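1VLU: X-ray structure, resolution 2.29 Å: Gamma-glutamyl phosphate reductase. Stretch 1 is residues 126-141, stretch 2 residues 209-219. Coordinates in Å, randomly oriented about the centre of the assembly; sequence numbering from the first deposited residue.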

# COMPACT_ATOMS: atom_id res chain seq x y z
N PRO A 126 8.82 -13.56 10.67
CA PRO A 126 9.54 -12.47 9.96
C PRO A 126 8.58 -11.40 9.41
O PRO A 126 7.47 -11.72 9.03
CB PRO A 126 10.24 -13.18 8.79
CG PRO A 126 10.06 -14.64 8.99
CD PRO A 126 9.02 -14.88 10.06
N VAL A 127 9.01 -10.13 9.36
CA VAL A 127 8.25 -9.08 8.65
C VAL A 127 8.05 -9.48 7.18
O VAL A 127 6.97 -9.29 6.64
CB VAL A 127 8.95 -7.71 8.77
CG1 VAL A 127 8.80 -6.91 7.48
CG2 VAL A 127 8.39 -6.94 9.92
N GLY A 128 9.09 -10.04 6.55
CA GLY A 128 9.04 -10.46 5.15
C GLY A 128 10.31 -10.16 4.36
O GLY A 128 11.26 -10.99 4.32
N VAL A 129 10.28 -9.03 3.66
CA VAL A 129 11.38 -8.55 2.83
C VAL A 129 11.67 -7.14 3.27
O VAL A 129 10.74 -6.33 3.40
CB VAL A 129 11.08 -8.57 1.31
CG1 VAL A 129 12.25 -7.92 0.48
CG2 VAL A 129 10.84 -9.99 0.82
N LEU A 130 12.95 -6.86 3.51
CA LEU A 130 13.44 -5.56 3.95
C LEU A 130 14.20 -4.91 2.83
O LEU A 130 15.02 -5.57 2.18
CB LEU A 130 14.42 -5.72 5.12
CG LEU A 130 14.09 -6.66 6.29
CD1 LEU A 130 15.27 -6.70 7.21
CD2 LEU A 130 12.85 -6.23 7.03
N LEU A 131 13.96 -3.61 2.63
CA LEU A 131 14.80 -2.80 1.77
C LEU A 131 15.53 -1.86 2.69
O LEU A 131 14.92 -1.12 3.46
CB LEU A 131 13.98 -2.04 0.72
CG LEU A 131 14.63 -1.00 -0.20
CD1 LEU A 131 15.81 -1.55 -1.04
CD2 LEU A 131 13.57 -0.44 -1.11
N VAL A 132 16.86 -1.95 2.66
CA VAL A 132 17.71 -1.16 3.50
C VAL A 132 18.50 -0.21 2.61
O VAL A 132 19.24 -0.64 1.74
CB VAL A 132 18.67 -2.05 4.31
CG1 VAL A 132 19.57 -1.19 5.22
CG2 VAL A 132 17.88 -3.11 5.09
N ILE A 133 18.29 1.09 2.85
CA ILE A 133 18.93 2.17 2.12
C ILE A 133 19.73 3.00 3.12
O ILE A 133 19.20 3.62 4.04
CB ILE A 133 17.92 3.06 1.35
CG1 ILE A 133 17.01 2.21 0.45
CG2 ILE A 133 18.65 4.13 0.51
CD1 ILE A 133 15.68 2.86 0.18
N PHE A 134 21.04 3.01 2.90
CA PHE A 134 21.95 3.68 3.80
C PHE A 134 22.90 4.60 3.03
O PHE A 134 23.14 4.43 1.82
CB PHE A 134 22.71 2.65 4.65
CG PHE A 134 23.55 1.70 3.86
CD1 PHE A 134 22.97 0.59 3.24
CD2 PHE A 134 24.91 1.91 3.70
CE1 PHE A 134 23.75 -0.29 2.50
CE2 PHE A 134 25.68 1.04 2.96
CZ PHE A 134 25.09 -0.06 2.37
N GLU A 135 23.42 5.59 3.73
CA GLU A 135 24.43 6.43 3.14
C GLU A 135 25.64 6.47 4.05
O GLU A 135 25.52 6.65 5.26
CB GLU A 135 23.90 7.82 2.79
CG GLU A 135 23.11 8.51 3.88
CD GLU A 135 22.27 9.68 3.36
OE1 GLU A 135 22.11 9.83 2.13
OE2 GLU A 135 21.76 10.45 4.21
N SER A 136 26.80 6.20 3.43
CA SER A 136 28.12 6.37 4.01
C SER A 136 28.42 5.67 5.33
O SER A 136 29.15 6.21 6.15
CB SER A 136 28.45 7.86 4.15
OG SER A 136 29.84 8.05 4.35
N ARG A 137 27.88 4.48 5.53
CA ARG A 137 28.24 3.72 6.73
C ARG A 137 28.30 2.21 6.45
O ARG A 137 27.33 1.51 6.67
CB ARG A 137 27.38 4.10 7.96
CG ARG A 137 25.89 4.28 7.75
CD ARG A 137 25.29 5.35 8.67
NE ARG A 137 25.14 6.63 7.97
CZ ARG A 137 24.63 7.75 8.50
NH1 ARG A 137 24.22 7.78 9.76
NH2 ARG A 137 24.54 8.85 7.75
N PRO A 138 29.47 1.73 5.99
CA PRO A 138 29.65 0.34 5.55
C PRO A 138 29.38 -0.75 6.61
O PRO A 138 29.15 -1.90 6.25
CB PRO A 138 31.13 0.30 5.10
CG PRO A 138 31.52 1.73 4.89
CD PRO A 138 30.72 2.51 5.87
N GLU A 139 29.45 -0.38 7.90
CA GLU A 139 29.09 -1.29 9.00
C GLU A 139 27.68 -1.89 8.83
O GLU A 139 27.45 -3.04 9.21
CB GLU A 139 29.14 -0.58 10.37
CG GLU A 139 30.27 0.39 10.60
CD GLU A 139 29.91 1.82 10.23
OE1 GLU A 139 29.81 2.11 9.02
OE2 GLU A 139 29.73 2.66 11.14
N VAL A 140 26.77 -1.09 8.28
CA VAL A 140 25.38 -1.47 8.01
C VAL A 140 25.26 -2.82 7.29
O VAL A 140 24.46 -3.67 7.69
CB VAL A 140 24.63 -0.36 7.19
CG1 VAL A 140 23.32 -0.88 6.60
CG2 VAL A 140 24.37 0.86 8.05
N ILE A 141 26.07 -3.01 6.25
CA ILE A 141 26.09 -4.27 5.50
C ILE A 141 26.17 -5.48 6.43
O ILE A 141 25.37 -6.42 6.30
CB ILE A 141 27.23 -4.30 4.44
CG1 ILE A 141 26.96 -3.25 3.34
CG2 ILE A 141 27.38 -5.69 3.85
CD1 ILE A 141 28.17 -2.80 2.58
N GLU A 209 4.24 -4.64 -3.42
CA GLU A 209 3.62 -5.98 -3.43
C GLU A 209 4.58 -7.03 -2.90
O GLU A 209 4.15 -8.10 -2.48
CB GLU A 209 3.17 -6.41 -4.83
CG GLU A 209 2.78 -5.30 -5.77
CD GLU A 209 3.95 -4.85 -6.64
OE1 GLU A 209 4.31 -5.60 -7.58
OE2 GLU A 209 4.50 -3.74 -6.39
N TYR A 210 5.88 -6.74 -2.95
CA TYR A 210 6.90 -7.71 -2.58
C TYR A 210 7.70 -7.28 -1.36
O TYR A 210 8.25 -8.13 -0.67
CB TYR A 210 7.86 -7.96 -3.73
CG TYR A 210 7.23 -8.41 -5.03
CD1 TYR A 210 6.58 -9.64 -5.14
CD2 TYR A 210 7.32 -7.61 -6.17
CE1 TYR A 210 6.00 -10.06 -6.35
CE2 TYR A 210 6.75 -8.00 -7.39
CZ TYR A 210 6.10 -9.22 -7.48
OH TYR A 210 5.55 -9.60 -8.69
N ILE A 211 7.81 -5.97 -1.12
CA ILE A 211 8.64 -5.44 -0.04
C ILE A 211 7.77 -4.95 1.07
O ILE A 211 6.85 -4.16 0.83
CB ILE A 211 9.63 -4.34 -0.51
CG1 ILE A 211 10.53 -4.87 -1.64
CG2 ILE A 211 10.48 -3.79 0.66
CD1 ILE A 211 11.39 -3.78 -2.34
N ASP A 212 8.06 -5.42 2.28
CA ASP A 212 7.26 -5.15 3.46
C ASP A 212 7.75 -4.01 4.36
O ASP A 212 6.96 -3.45 5.12
CB ASP A 212 7.11 -6.44 4.29
CG ASP A 212 6.62 -7.61 3.45
OD1 ASP A 212 5.41 -7.61 3.11
OD2 ASP A 212 7.44 -8.49 3.08
N LEU A 213 9.03 -3.68 4.32
CA LEU A 213 9.56 -2.66 5.20
C LEU A 213 10.78 -2.03 4.60
O LEU A 213 11.63 -2.73 4.07
CB LEU A 213 9.93 -3.25 6.56
CG LEU A 213 10.22 -2.30 7.74
CD1 LEU A 213 9.00 -1.45 8.10
CD2 LEU A 213 10.67 -3.10 8.96
N VAL A 214 10.88 -0.70 4.71
CA VAL A 214 12.08 0.02 4.35
C VAL A 214 12.80 0.41 5.61
O VAL A 214 12.19 0.99 6.51
CB VAL A 214 11.80 1.34 3.59
CG1 VAL A 214 13.11 1.94 3.12
CG2 VAL A 214 10.88 1.12 2.43
N VAL A 215 14.10 0.11 5.66
CA VAL A 215 14.92 0.51 6.80
C VAL A 215 15.91 1.58 6.33
O VAL A 215 16.85 1.28 5.59
CB VAL A 215 15.60 -0.72 7.44
CG1 VAL A 215 16.36 -0.32 8.66
CG2 VAL A 215 14.55 -1.80 7.79
N PRO A 216 15.66 2.86 6.67
CA PRO A 216 16.62 3.89 6.27
C PRO A 216 17.74 4.06 7.29
O PRO A 216 17.49 4.14 8.48
CB PRO A 216 15.76 5.15 6.19
CG PRO A 216 14.69 4.93 7.24
CD PRO A 216 14.50 3.43 7.38
N ARG A 217 18.98 4.08 6.80
CA ARG A 217 20.14 4.29 7.66
C ARG A 217 20.98 5.47 7.13
O ARG A 217 22.01 5.29 6.47
CB ARG A 217 20.97 3.00 7.78
CG ARG A 217 20.26 1.80 8.40
CD ARG A 217 20.17 1.88 9.92
NE ARG A 217 21.47 1.98 10.56
CZ ARG A 217 21.98 3.09 11.11
NH1 ARG A 217 21.28 4.22 11.13
NH2 ARG A 217 23.19 3.06 11.65
N GLY A 218 20.53 6.69 7.43
CA GLY A 218 21.24 7.90 7.00
C GLY A 218 20.65 9.18 7.56
O GLY A 218 20.25 9.24 8.73
N SER A 219 20.61 10.21 6.72
CA SER A 219 20.16 11.54 7.15
C SER A 219 18.65 11.71 7.09
O SER A 219 17.94 10.87 6.52
CB SER A 219 20.84 12.63 6.31
OG SER A 219 20.46 12.52 4.95

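Two parallel strands, 129-134 and 213-217, lie edge to edge, their axes 4.6 Å apart at closest and crossed at -21°; 906 Å² is buried between the two stretches, both sides summed. The backbone ladder alternates: Leu131 N gives to Leu213 O (2.9 Å), Val215 N to Leu131 O (2.7 Å), Ile133 N to Val215 O (3.1 Å), Arg217 N to Ile133 O (2.8 Å) and Glu135 N to Arg217 O (3.1 Å). CA-H groups nestle against the same carbonyls, as where Phe134 CA lies 3.1 Å from Arg217 O.

Side chains fill in above and below. On one face, Leu130 CD2 rests 4.2 Å from Leu213 CB, and Val132 CG2 4.1 Å from Val215 CB; the buried valines Val132 and Val215, both in the t rotamer, lie side by side across the strands, a short branched pair suited to the space between neighbouring strands. On the other face, Ile133 reaches along the sheet to set CD1 4.0 Å from Val214 CG1, while Ile211 CG2 tucks 3.9 Å from Leu131 CB.

At the entry to the ladder, Asp212 points toward stretch 1 and its OD2 accepts from Val129 N (2.9 Å), while Val129 O receives both Asp212 N (3.0 Å) and Leu213 N (3.3 Å). Gly128 leaves the hollow this carboxylate fills: a CB there would stand 1.9 Å from Asp212 OD2, and the backbone angles themselves call for glycine. Val127 CG1 covers the flank, 3.9 Å from Leu213 CB.

At the exit, Glu135 bends its tip inward, so that OE2 accepts from both Ser219 OG (2.6 Å) and Ser219 N (2.8 Å). Its CG passes 3.7 Å from Gly218 CA, where a CB on the glycine would clash with it. Arg137, anchored by NE to Glu135 O (2.7 Å), lays one guanidinium face over Arg217 O and Gly218 CA. The folded Arg217 side chain brings NE to 4.0 Å from Val140 CG2.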